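Local coordinates for 11S globulin seed storage protein (Amaranthus hypochondriacus, PDB 3QAC) that probably serves as a seed storage protein, a nutrient reservoir whose hexamer subunits each comprise a disulfide-linked acidic and basic chain from one precursor, at residues Q43-A48 with G375-V380; I139-A144 with F313-L318; L342-I347 with K401-A406. All coordinates share one frame; numbering follows the deposited sequence.

Contact 1: residues Q43-A48 with G375-V380; sequences QEFRCA and GQLVVV
Glu44 OE2 has two hydrogen-bond partners: water 1 donates to it at 2.9 Å, while the backbone N of Thr20 supplies a second hydrogen bond. The same water accepts from Val379 N, again at 2.9 Å, and so the carboxylate reaches the strand backbone through one bridging molecule. With chi1 at 58°, Glu44 CG sits between its backbone N and carbonyl carbon, and a bend at chi2 turns the carboxylate back from Val379, toward the water, while CG rests 3.6 Å from Val379 CB. Val379 points at the helix: its CG1 lies 3.5 Å from Glu44 O and also meets the methyl of Ala48, one turn on, whereas its CG2 is turned to Phe45 CE2 at 3.7 Å. The Phe45 ring reaches tip to tip toward Leu377, CZ standing 3.6 Å from CD1, and both methyl contacts are oblique to the ring. An alanine in place of Phe45 would probably open a gap between helix and strand, leaving Leu377 CD1 and Val379 CG2 without their aromatic partner. The axes of helix 43-48, in the first cupin range, and strand 377-380, of the second cupin's sheet, approach to 8.6 Å at 49°, a separation that these apolar side chains bridge; Cys47 of the helix is disulfide-bonded to Cys14. The strand lies at one edge of its sheet within the chain; Val378 and Val380 pair with strand 346-351, and Val52 touches both Phe45 and Leu377. No direct hydrogen bond joins the two segments. The chemistry therefore implies a mainly apolar seam between helix and sheet edge, in which the water satisfies Val379 N and the buried acid is held by N-H and water donors, which would probably favour its ionised form.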
ATOM      1  N   GLN A  43       6.362 -19.539  10.279  1.00 37.19           N
ATOM      2  CA  GLN A  43       6.562 -18.166  10.677  1.00 36.95           C
ATOM      3  C   GLN A  43       7.153 -17.316   9.552  1.00 38.06           C
ATOM      4  O   GLN A  43       6.725 -16.185   9.333  1.00 35.80           O
ATOM      5  CB  GLN A  43       7.482 -18.090  11.888  1.00 34.92           C
ATOM      6  CG  GLN A  43       7.663 -16.686  12.382  1.00 34.37           C
ATOM      7  CD  GLN A  43       8.473 -16.614  13.639  1.00 43.52           C
ATOM      8  OE1 GLN A  43       8.644 -17.615  14.344  1.00 55.13           O
ATOM      9  NE2 GLN A  43       8.982 -15.426  13.943  1.00 38.90           N
ATOM     10  N   GLU A  44       8.159 -17.841   8.866  1.00 33.29           N
ATOM     11  CA  GLU A  44       8.833 -17.025   7.874  1.00 37.21           C
ATOM     12  C   GLU A  44       7.939 -16.786   6.655  1.00 36.05           C
ATOM     13  O   GLU A  44       8.123 -15.795   5.965  1.00 34.90           O
ATOM     14  CB  GLU A  44      10.218 -17.575   7.490  1.00 29.91           C
ATOM     15  CG  GLU A  44      10.236 -18.996   6.951  1.00 36.25           C
ATOM     16  CD  GLU A  44      10.403 -20.043   8.063  1.00 41.43           C
ATOM     17  OE1 GLU A  44       9.607 -20.024   9.039  1.00 40.23           O
ATOM     18  OE2 GLU A  44      11.336 -20.878   7.961  1.00 40.12           O
ATOM     19  N   PHE A  45       6.973 -17.674   6.399  1.00 33.20           N
ATOM     20  CA  PHE A  45       5.984 -17.405   5.358  1.00 34.52           C
ATOM     21  C   PHE A  45       5.026 -16.314   5.800  1.00 39.27           C
ATOM     22  O   PHE A  45       4.594 -15.485   4.996  1.00 36.45           O
ATOM     23  CB  PHE A  45       5.188 -18.643   4.962  1.00 33.48           C
ATOM     24  CG  PHE A  45       5.927 -19.559   4.045  1.00 34.25           C
ATOM     25  CD1 PHE A  45       5.961 -20.917   4.286  1.00 38.02           C
ATOM     26  CD2 PHE A  45       6.603 -19.065   2.951  1.00 35.57           C
ATOM     27  CE1 PHE A  45       6.640 -21.778   3.453  1.00 39.79           C
ATOM     28  CE2 PHE A  45       7.291 -19.924   2.105  1.00 42.75           C
ATOM     29  CZ  PHE A  45       7.316 -21.297   2.371  1.00 32.35           C
ATOM     30  N   ARG A  46       4.685 -16.324   7.081  1.00 33.87           N
ATOM     31  CA  ARG A  46       3.785 -15.319   7.607  1.00 38.11           C
ATOM     32  C   ARG A  46       4.488 -13.967   7.522  1.00 35.80           C
ATOM     33  O   ARG A  46       3.896 -12.970   7.127  1.00 35.54           O
ATOM     34  CB  ARG A  46       3.362 -15.660   9.052  1.00 37.02           C
ATOM     35  CG  ARG A  46       2.461 -16.893   9.137  1.00 42.58           C
ATOM     36  CD  ARG A  46       1.714 -16.998  10.473  1.00 46.98           C
ATOM     37  NE  ARG A  46       2.559 -17.584  11.513  1.00 51.99           N
ATOM     38  CZ  ARG A  46       3.043 -16.899  12.544  1.00 56.99           C
ATOM     39  NH1 ARG A  46       2.741 -15.603  12.666  1.00 50.08           N
ATOM     40  NH2 ARG A  46       3.819 -17.505  13.452  1.00 48.44           N
ATOM     41  N   CYS A  47       5.760 -13.952   7.894  1.00 32.81           N
ATOM     42  CA  CYS A  47       6.573 -12.760   7.808  1.00 32.48           C
ATOM     43  C   CYS A  47       6.632 -12.233   6.361  1.00 35.53           C
ATOM     44  O   CYS A  47       6.501 -11.036   6.131  1.00 38.62           O
ATOM     45  CB  CYS A  47       7.986 -13.061   8.309  1.00 31.51           C
ATOM     46  SG  CYS A  47       9.160 -11.714   8.021  1.00 35.96           S
ATOM     47  N   ALA A  48       6.836 -13.138   5.399  1.00 36.39           N
ATOM     48  CA  ALA A  48       6.999 -12.769   3.997  1.00 36.11           C
ATOM     49  C   ALA A  48       5.653 -12.476   3.356  1.00 34.95           C
ATOM     50  O   ALA A  48       5.559 -11.707   2.408  1.00 33.69           O
ATOM     51  CB  ALA A  48       7.721 -13.868   3.238  1.00 32.09           C
ATOM     52  N   GLY A 375      14.415 -28.737  -4.443  1.00 39.87           N
ATOM     53  CA  GLY A 375      13.022 -28.715  -4.051  1.00 35.53           C
ATOM     54  C   GLY A 375      12.781 -28.098  -2.698  1.00 32.35           C
ATOM     55  O   GLY A 375      11.640 -28.003  -2.262  1.00 37.78           O
ATOM     56  N   GLN A 376      13.850 -27.708  -2.021  1.00 31.16           N
ATOM     57  CA  GLN A 376      13.718 -26.999  -0.757  1.00 37.16           C
ATOM     58  C   GLN A 376      13.828 -25.502  -0.976  1.00 40.35           C
ATOM     59  O   GLN A 376      14.493 -25.046  -1.915  1.00 37.62           O
ATOM     60  CB  GLN A 376      14.816 -27.409   0.202  1.00 37.61           C
ATOM     61  CG  GLN A 376      14.967 -28.908   0.389  1.00 44.68           C
ATOM     62  CD  GLN A 376      16.024 -29.238   1.425  1.00 45.28           C
ATOM     63  OE1 GLN A 376      17.107 -28.655   1.430  1.00 41.77           O
ATOM     64  NE2 GLN A 376      15.710 -30.172   2.311  1.00 44.10           N
ATOM     65  N   LEU A 377      13.203 -24.732  -0.095  1.00 32.53           N
ATOM     66  CA  LEU A 377      13.337 -23.298  -0.167  1.00 35.43           C
ATOM     67  C   LEU A 377      13.596 -22.777   1.211  1.00 35.20           C
ATOM     68  O   LEU A 377      13.218 -23.398   2.195  1.00 37.81           O
ATOM     69  CB  LEU A 377      12.074 -22.663  -0.752  1.00 36.25           C
ATOM     70  CG  LEU A 377      10.774 -22.868   0.045  1.00 35.00           C
ATOM     71  CD1 LEU A 377      10.723 -21.910   1.229  1.00 29.53           C
ATOM     72  CD2 LEU A 377       9.557 -22.669  -0.860  1.00 31.37           C
ATOM     73  N   VAL A 378      14.253 -21.635   1.294  1.00 34.60           N
ATOM     74  CA  VAL A 378      14.298 -20.922   2.549  1.00 31.12           C
ATOM     75  C   VAL A 378      13.790 -19.517   2.303  1.00 34.84           C
ATOM     76  O   VAL A 378      13.969 -18.958   1.213  1.00 33.70           O
ATOM     77  CB  VAL A 378      15.710 -20.885   3.141  1.00 36.07           C
ATOM     78  CG1 VAL A 378      16.714 -20.281   2.130  1.00 33.86           C
ATOM     79  CG2 VAL A 378      15.709 -20.122   4.468  1.00 32.66           C
ATOM     80  N   VAL A 379      13.157 -18.949   3.316  1.00 30.81           N
ATOM     81  CA  VAL A 379      12.698 -17.590   3.223  1.00 31.03           C
ATOM     82  C   VAL A 379      13.745 -16.702   3.835  1.00 35.73           C
ATOM     83  O   VAL A 379      14.055 -16.809   5.031  1.00 42.07           O
ATOM     84  CB  VAL A 379      11.386 -17.375   3.984  1.00 31.85           C
ATOM     85  CG1 VAL A 379      10.953 -15.903   3.906  1.00 36.72           C
ATOM     86  CG2 VAL A 379      10.315 -18.276   3.442  1.00 33.89           C
ATOM     87  N   VAL A 380      14.303 -15.834   3.011  1.00 30.95           N
ATOM     88  CA  VAL A 380      15.199 -14.799   3.485  1.00 34.79           C
ATOM     89  C   VAL A 380      14.418 -13.512   3.666  1.00 36.03           C
ATOM     90  O   VAL A 380      13.978 -12.915   2.696  1.00 35.82           O
ATOM     91  CB  VAL A 380      16.321 -14.509   2.485  1.00 38.99           C
ATOM     92  CG1 VAL A 380      17.393 -13.662   3.166  1.00 34.57           C
ATOM     93  CG2 VAL A 380      16.911 -15.824   1.908  1.00 35.54           C
TER
HETATM   94  O   HOH W   1      12.790 -20.812   5.467  1.00 35.53           O

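Contact 2: residues I139-A144 with F313-L318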
ATOM      1  N   ILE A 139      10.220 -17.472 -16.292  1.00 39.68           N
ATOM      2  CA  ILE A 139       9.579 -16.770 -15.182  1.00 37.31           C
ATOM      3  C   ILE A 139       8.404 -15.948 -15.685  1.00 37.52           C
ATOM      4  O   ILE A 139       8.574 -14.906 -16.312  1.00 42.65           O
ATOM      5  CB  ILE A 139      10.526 -15.813 -14.475  1.00 36.90           C
ATOM      6  CG1 ILE A 139      11.679 -16.573 -13.841  1.00 40.50           C
ATOM      7  CG2 ILE A 139       9.775 -15.055 -13.407  1.00 39.40           C
ATOM      8  CD1 ILE A 139      11.397 -16.999 -12.435  1.00 44.19           C
ATOM      9  N   PHE A 140       7.216 -16.425 -15.368  1.00 40.84           N
ATOM     10  CA  PHE A 140       5.950 -15.864 -15.801  1.00 39.65           C
ATOM     11  C   PHE A 140       5.240 -15.091 -14.659  1.00 44.06           C
ATOM     12  O   PHE A 140       5.251 -15.517 -13.481  1.00 37.23           O
ATOM     13  CB  PHE A 140       5.091 -17.046 -16.207  1.00 41.55           C
ATOM     14  CG  PHE A 140       4.126 -16.751 -17.274  1.00 45.31           C
ATOM     15  CD1 PHE A 140       4.392 -17.125 -18.580  1.00 54.18           C
ATOM     16  CD2 PHE A 140       2.946 -16.112 -16.987  1.00 49.92           C
ATOM     17  CE1 PHE A 140       3.494 -16.859 -19.594  1.00 52.44           C
ATOM     18  CE2 PHE A 140       2.041 -15.841 -17.997  1.00 56.57           C
ATOM     19  CZ  PHE A 140       2.320 -16.220 -19.305  1.00 54.82           C
ATOM     20  N   ALA A 141       4.599 -13.973 -15.003  1.00 40.83           N
ATOM     21  CA  ALA A 141       3.843 -13.189 -14.021  1.00 35.71           C
ATOM     22  C   ALA A 141       2.350 -13.295 -14.241  1.00 39.23           C
ATOM     23  O   ALA A 141       1.860 -12.959 -15.313  1.00 46.74           O
ATOM     24  CB  ALA A 141       4.266 -11.724 -14.072  1.00 36.82           C
ATOM     25  N   MET A 142       1.628 -13.763 -13.226  1.00 37.93           N
ATOM     26  CA  MET A 142       0.167 -13.801 -13.239  1.00 40.53           C
ATOM     27  C   MET A 142      -0.432 -12.681 -12.390  1.00 37.39           C
ATOM     28  O   MET A 142      -0.312 -12.705 -11.171  1.00 36.68           O
ATOM     29  CB  MET A 142      -0.340 -15.141 -12.681  1.00 41.16           C
ATOM     30  CG  MET A 142      -1.810 -15.398 -12.972  1.00 36.19           C
ATOM     31  SD  MET A 142      -2.122 -15.518 -14.757  1.00 46.05           S
ATOM     32  CE  MET A 142      -1.012 -16.842 -15.207  1.00 38.66           C
ATOM     33  N   PRO A 143      -1.074 -11.694 -13.028  1.00 37.01           N
ATOM     34  CA  PRO A 143      -1.700 -10.606 -12.268  1.00 34.15           C
ATOM     35  C   PRO A 143      -2.838 -11.157 -11.446  1.00 33.71           C
ATOM     36  O   PRO A 143      -3.373 -12.201 -11.801  1.00 35.65           O
ATOM     37  CB  PRO A 143      -2.265  -9.689 -13.353  1.00 37.72           C
ATOM     38  CG  PRO A 143      -1.490 -10.042 -14.607  1.00 39.77           C
ATOM     39  CD  PRO A 143      -1.179 -11.499 -14.486  1.00 39.88           C
ATOM     40  N   ALA A 144      -3.175 -10.480 -10.353  1.00 33.49           N
ATOM     41  CA  ALA A 144      -4.246 -10.909  -9.473  1.00 34.12           C
ATOM     42  C   ALA A 144      -5.535 -11.129 -10.257  1.00 33.49           C
ATOM     43  O   ALA A 144      -5.865 -10.356 -11.137  1.00 33.28           O
ATOM     44  CB  ALA A 144      -4.458  -9.894  -8.391  1.00 30.81           C
ATOM     45  N   PHE A 313      11.970  -3.883 -15.905  1.00 45.64           N
ATOM     46  CA  PHE A 313      12.592  -3.459 -17.163  1.00 49.26           C
ATOM     47  C   PHE A 313      12.544  -4.542 -18.235  1.00 47.93           C
ATOM     48  O   PHE A 313      12.216  -4.265 -19.382  1.00 45.17           O
ATOM     49  CB  PHE A 313      14.018  -2.962 -16.922  1.00 46.24           C
ATOM     50  CG  PHE A 313      14.108  -2.000 -15.784  1.00 57.02           C
ATOM     51  CD1 PHE A 313      13.606  -0.712 -15.913  1.00 63.03           C
ATOM     52  CD2 PHE A 313      14.636  -2.394 -14.563  1.00 59.27           C
ATOM     53  CE1 PHE A 313      13.652   0.175 -14.849  1.00 69.04           C
ATOM     54  CE2 PHE A 313      14.696  -1.515 -13.491  1.00 62.79           C
ATOM     55  CZ  PHE A 313      14.198  -0.227 -13.633  1.00 70.63           C
ATOM     56  N   ASN A 314      12.841  -5.781 -17.878  1.00 39.68           N
ATOM     57  CA  ASN A 314      12.677  -6.836 -18.861  1.00 42.43           C
ATOM     58  C   ASN A 314      11.300  -7.486 -18.793  1.00 43.92           C
ATOM     59  O   ASN A 314      10.887  -8.166 -19.725  1.00 47.00           O
ATOM     60  CB  ASN A 314      13.802  -7.869 -18.772  1.00 44.47           C
ATOM     61  CG  ASN A 314      14.044  -8.340 -17.354  1.00 45.30           C
ATOM     62  OD1 ASN A 314      15.171  -8.650 -16.971  1.00 49.03           O
ATOM     63  ND2 ASN A 314      12.990  -8.372 -16.565  1.00 38.81           N
ATOM     64  N   LEU A 315      10.588  -7.278 -17.688  1.00 45.48           N
ATOM     65  CA  LEU A 315       9.210  -7.760 -17.574  1.00 41.23           C
ATOM     66  C   LEU A 315       8.347  -6.636 -17.016  1.00 44.49           C
ATOM     67  O   LEU A 315       8.148  -6.528 -15.794  1.00 39.12           O
ATOM     68  CB  LEU A 315       9.135  -9.013 -16.697  1.00 41.66           C
ATOM     69  CG  LEU A 315       7.862  -9.860 -16.826  1.00 42.80           C
ATOM     70  CD1 LEU A 315       7.338  -9.849 -18.241  1.00 48.97           C
ATOM     71  CD2 LEU A 315       8.101 -11.282 -16.381  1.00 43.77           C
ATOM     72  N   PRO A 316       7.844  -5.772 -17.915  1.00 44.42           N
ATOM     73  CA  PRO A 316       7.187  -4.516 -17.514  1.00 46.85           C
ATOM     74  C   PRO A 316       5.945  -4.724 -16.650  1.00 40.49           C
ATOM     75  O   PRO A 316       5.665  -3.897 -15.791  1.00 37.47           O
ATOM     76  CB  PRO A 316       6.825  -3.857 -18.856  1.00 44.03           C
ATOM     77  CG  PRO A 316       7.816  -4.454 -19.847  1.00 47.05           C
ATOM     78  CD  PRO A 316       7.976  -5.889 -19.379  1.00 47.64           C
ATOM     79  N   ILE A 317       5.224  -5.818 -16.871  1.00 35.30           N
ATOM     80  CA  ILE A 317       4.049  -6.119 -16.062  1.00 38.69           C
ATOM     81  C   ILE A 317       4.421  -6.119 -14.565  1.00 44.26           C
ATOM     82  O   ILE A 317       3.603  -5.786 -13.713  1.00 45.83           O
ATOM     83  CB  ILE A 317       3.402  -7.457 -16.499  1.00 39.59           C
ATOM     84  CG1 ILE A 317       2.060  -7.680 -15.814  1.00 41.58           C
ATOM     85  CG2 ILE A 317       4.322  -8.627 -16.215  1.00 43.84           C
ATOM     86  CD1 ILE A 317       1.080  -6.565 -16.001  1.00 44.62           C
ATOM     87  N   LEU A 318       5.668  -6.446 -14.245  1.00 34.20           N
ATOM     88  CA  LEU A 318       6.070  -6.497 -12.851  1.00 38.59           C
ATOM     89  C   LEU A 318       5.950  -5.130 -12.204  1.00 46.80           C
ATOM     90  O   LEU A 318       6.033  -5.006 -10.980  1.00 41.04           O
ATOM     91  CB  LEU A 318       7.495  -7.023 -12.707  1.00 35.83           C
ATOM     92  CG  LEU A 318       7.640  -8.453 -13.207  1.00 37.55           C
ATOM     93  CD1 LEU A 318       9.071  -8.941 -13.036  1.00 37.89           C
ATOM     94  CD2 LEU A 318       6.650  -9.330 -12.468  1.00 38.21           C
TER
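Ala141 on the strand faces a type I turn running from Leu315 to Leu318, closed by Leu318 N bonding to Leu315 O at 2.9 Å, and its CA comes within 7.1 Å of Leu318 CA. The turn sets three apolar side chains around one small one. Ala141 CB, directed at the turn, meets Leu318 CD2 at 3.7 Å and Ile317 CG2 at 3.8 Å, with Leu315 CD2 more distant at 4.5 Å. Ile317 has CG1 anti to the backbone N (chi1 -171°), which puts CG2 between N and the carbonyl carbon and over the alanine methyl; the other branch is carried toward the proline ring, where CG1 lies 4.4 Å from Pro143 CG. Leu315 makes its closest approach to backbone, not side chain: its CD2 is 3.7 Å from Ile139 O. No hydrogen bond crosses between the two segments, a first-cupin strand and a second-cupin loop of one chain, and the fit rests on methyl groups laid against the strand. Strand 138-142 runs between strands 72-78 and 288-290, Phe140 and Met142 bonding through the backbone to Ile74 and Glu72, Ile139 and Ala141 to Val289 and Leu287. The turn, which runs into helix 318-321 at Leu318, also bears on both flanks of that strand: Leu318 touches Leu73, while Leu315 and Ile317 touch Val289 and Leu287.

Contact 3: residues L342-I347 with K401-A406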
ATOM      1  N   LEU A 342      17.806  -5.178  -0.101  1.00 35.49           N
ATOM      2  CA  LEU A 342      17.433  -3.885   0.481  1.00 35.76           C
ATOM      3  C   LEU A 342      15.957  -3.771   0.707  1.00 34.69           C
ATOM      4  O   LEU A 342      15.516  -3.172   1.688  1.00 34.80           O
ATOM      5  CB  LEU A 342      17.796  -2.706  -0.424  1.00 31.07           C
ATOM      6  CG  LEU A 342      19.186  -2.349  -0.944  1.00 39.34           C
ATOM      7  CD1 LEU A 342      19.464  -0.860  -0.704  1.00 37.45           C
ATOM      8  CD2 LEU A 342      20.287  -3.228  -0.416  1.00 37.63           C
ATOM      9  N   ASN A 343      15.180  -4.323  -0.213  1.00 32.16           N
ATOM     10  CA  ASN A 343      13.791  -3.908  -0.306  1.00 34.96           C
ATOM     11  C   ASN A 343      12.744  -5.013  -0.245  1.00 34.45           C
ATOM     12  O   ASN A 343      11.550  -4.741  -0.274  1.00 41.74           O
ATOM     13  CB  ASN A 343      13.591  -3.022  -1.557  1.00 32.92           C
ATOM     14  CG  ASN A 343      14.510  -3.408  -2.698  1.00 46.18           C
ATOM     15  OD1 ASN A 343      14.913  -4.570  -2.828  1.00 49.42           O
ATOM     16  ND2 ASN A 343      14.861  -2.432  -3.536  1.00 50.13           N
ATOM     17  N   ALA A 344      13.176  -6.253  -0.150  1.00 30.87           N
ATOM     18  CA  ALA A 344      12.272  -7.352  -0.440  1.00 31.11           C
ATOM     19  C   ALA A 344      12.633  -8.625   0.339  1.00 32.95           C
ATOM     20  O   ALA A 344      13.813  -8.871   0.650  1.00 31.34           O
ATOM     21  CB  ALA A 344      12.282  -7.637  -1.944  1.00 33.08           C
ATOM     22  N   HIS A 345      11.609  -9.417   0.655  1.00 29.12           N
ATOM     23  CA  HIS A 345      11.820 -10.771   1.153  1.00 31.57           C
ATOM     24  C   HIS A 345      12.240 -11.592  -0.032  1.00 33.69           C
ATOM     25  O   HIS A 345      11.798 -11.380  -1.151  1.00 32.68           O
ATOM     26  CB  HIS A 345      10.539 -11.397   1.739  1.00 28.25           C
ATOM     27  CG  HIS A 345      10.015 -10.677   2.936  1.00 33.04           C
ATOM     28  ND1 HIS A 345      10.602 -10.781   4.181  1.00 34.03           N
ATOM     29  CD2 HIS A 345       8.974  -9.827   3.079  1.00 35.08           C
ATOM     30  CE1 HIS A 345       9.949 -10.017   5.036  1.00 33.67           C
ATOM     31  NE2 HIS A 345       8.953  -9.434   4.397  1.00 36.08           N
ATOM     32  N   ASN A 346      13.065 -12.579   0.231  1.00 37.43           N
ATOM     33  CA  ASN A 346      13.541 -13.409  -0.830  1.00 36.81           C
ATOM     34  C   ASN A 346      13.162 -14.856  -0.567  1.00 38.07           C
ATOM     35  O   ASN A 346      13.658 -15.474   0.382  1.00 38.51           O
ATOM     36  CB  ASN A 346      15.044 -13.257  -0.886  1.00 39.60           C
ATOM     37  CG  ASN A 346      15.594 -13.785  -2.132  1.00 43.60           C
ATOM     38  OD1 ASN A 346      15.157 -14.831  -2.592  1.00 43.06           O
ATOM     39  ND2 ASN A 346      16.545 -13.064  -2.726  1.00 51.80           N
ATOM     40  N   ILE A 347      12.268 -15.397  -1.374  1.00 32.23           N
ATOM     41  CA  ILE A 347      11.928 -16.794  -1.214  1.00 34.74           C
ATOM     42  C   ILE A 347      12.834 -17.534  -2.157  1.00 37.73           C
ATOM     43  O   ILE A 347      12.562 -17.628  -3.347  1.00 38.82           O
ATOM     44  CB  ILE A 347      10.443 -17.121  -1.487  1.00 34.31           C
ATOM     45  CG1 ILE A 347       9.553 -16.496  -0.417  1.00 36.50           C
ATOM     46  CG2 ILE A 347      10.212 -18.621  -1.442  1.00 36.17           C
ATOM     47  CD1 ILE A 347       9.588 -14.947  -0.390  1.00 37.63           C
ATOM     48  N   LYS A 401      10.912 -12.534  -5.301  1.00 36.33           N
ATOM     49  CA  LYS A 401      11.162 -11.380  -4.453  1.00 34.91           C
ATOM     50  C   LYS A 401       9.895 -10.571  -4.276  1.00 37.64           C
ATOM     51  O   LYS A 401       9.212 -10.236  -5.252  1.00 34.47           O
ATOM     52  CB  LYS A 401      12.266 -10.508  -5.035  1.00 37.29           C
ATOM     53  CG  LYS A 401      13.669 -11.077  -4.846  1.00 42.24           C
ATOM     54  CD  LYS A 401      14.613 -10.655  -5.967  1.00 42.47           C
ATOM     55  CE  LYS A 401      16.084 -10.671  -5.522  1.00 57.02           C
ATOM     56  NZ  LYS A 401      16.759 -11.997  -5.615  1.00 52.06           N
ATOM     57  N   THR A 402       9.593 -10.253  -3.023  1.00 30.41           N
ATOM     58  CA  THR A 402       8.319  -9.636  -2.676  1.00 30.41           C
ATOM     59  C   THR A 402       8.283  -8.134  -2.903  1.00 32.32           C
ATOM     60  O   THR A 402       7.606  -7.432  -2.172  1.00 32.87           O
ATOM     61  CB  THR A 402       7.966  -9.882  -1.208  1.00 30.77           C
ATOM     62  OG1 THR A 402       8.934  -9.231  -0.387  1.00 28.09           O
ATOM     63  CG2 THR A 402       7.975 -11.375  -0.898  1.00 32.49           C
ATOM     64  N   SER A 403       9.016  -7.625  -3.890  1.00 34.60           N
ATOM     65  CA  SER A 403       8.792  -6.241  -4.311  1.00 36.72           C
ATOM     66  C   SER A 403       9.287  -5.980  -5.704  1.00 39.85           C
ATOM     67  O   SER A 403       9.925  -6.821  -6.320  1.00 36.39           O
ATOM     68  CB  SER A 403       9.436  -5.239  -3.362  1.00 38.19           C
ATOM     69  OG  SER A 403      10.813  -5.101  -3.641  1.00 41.03           O
ATOM     70  N   GLU A 404       8.974  -4.785  -6.185  1.00 43.18           N
ATOM     71  CA  GLU A 404       9.358  -4.363  -7.512  1.00 41.25           C
ATOM     72  C   GLU A 404      10.869  -4.146  -7.538  1.00 35.95           C
ATOM     73  O   GLU A 404      11.437  -3.611  -6.596  1.00 38.43           O
ATOM     74  CB  GLU A 404       8.608  -3.079  -7.869  1.00 40.61           C
ATOM     75  CG  GLU A 404       9.138  -2.396  -9.110  1.00 47.20           C
ATOM     76  CD  GLU A 404       8.139  -1.444  -9.724  1.00 52.13           C
ATOM     77  OE1 GLU A 404       7.316  -0.873  -8.961  1.00 52.46           O
ATOM     78  OE2 GLU A 404       8.180  -1.271 -10.969  1.00 46.99           O
ATOM     79  N   ASN A 405      11.525  -4.597  -8.598  1.00 42.24           N
ATOM     80  CA  ASN A 405      12.954  -4.341  -8.750  1.00 44.98           C
ATOM     81  C   ASN A 405      13.651  -4.438  -7.409  1.00 47.25           C
ATOM     82  O   ASN A 405      14.288  -3.476  -6.964  1.00 48.91           O
ATOM     83  CB  ASN A 405      13.205  -2.937  -9.292  1.00 46.37           C
ATOM     84  CG  ASN A 405      12.226  -2.539 -10.369  1.00 48.91           C
ATOM     85  OD1 ASN A 405      11.595  -1.489 -10.272  1.00 55.57           O
ATOM     86  ND2 ASN A 405      12.102  -3.361 -11.405  1.00 41.34           N
ATOM     87  N   ALA A 406      13.493  -5.577  -6.745  1.00 45.88           N
ATOM     88  CA  ALA A 406      14.245  -5.844  -5.534  1.00 44.39           C
ATOM     89  C   ALA A 406      15.717  -5.649  -5.873  1.00 47.15           C
ATOM     90  O   ALA A 406      16.185  -6.041  -6.936  1.00 45.45           O
ATOM     91  CB  ALA A 406      13.984  -7.268  -5.035  1.00 36.99           C
TER
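Thr402 holds OG1 between its backbone N and carbonyl carbon (chi1 64°), and His345 turns CG anti to its own carbonyl carbon; together these torsions set the hydroxyl beside the histidine backbone and at the edge of the imidazole, near the ring plane, with CD2 3.5 Å from OG1. His345 N donates to Thr402 OG1 at 2.9 Å with an N-H...O angle of 147°. In return, Thr402 N gives a straighter bond to His345 O, 3.1 Å and 162°, lying in the carbonyl plane. That oxygen also receives a CA-H...O contact from Lys401 CA at 3.4 Å, and so two groups of the partner segment converge on it. Beside this pair Ala344 CB packs 3.5 Å from Ala406 CB and 3.4 Å from Ser403 OG, while the Ile347 and Thr402 side chains cross at about a right angle, CD1 lying 4.0 Å from CG2. Asn346 and Lys401 form an antiparallel non-hydrogen-bonded pair, their side chains running alongside each other in the same direction. Gln172 of the second subunit completes the polar arrangement: its NE2 is hydrogen-bonded to Thr402 OG1 and its O to His345 NE2. The arrangement lies where two inner, adjacent strands of the second cupin's antiparallel sheet meet their loops, at the end of 394-401 and the start of 346-351, and places that end of the sheet at a subunit interface of the globulin trimer.

Contacts 1 and 2 each join the first cupin domain to the second, whereas contact 3 lies wholly within the second. The centres of contacts 1 and 2 are about 22 Å apart, on opposite sides of the chain's centre, so the two halves are tied at separate places. Contact 3 sits about 13 Å from contact 1 and about 14 Å from contact 2, centre to centre. Neighbouring strands 377-380 and 346-351 link it to contact 1, where Val380 O and Asn346 N, 2.6 Å apart, probably form a hydrogen bond. Along the chain contact 2 is nested within contact 1 and closes before contact 3 opens; contacts 1 and 3 interleave.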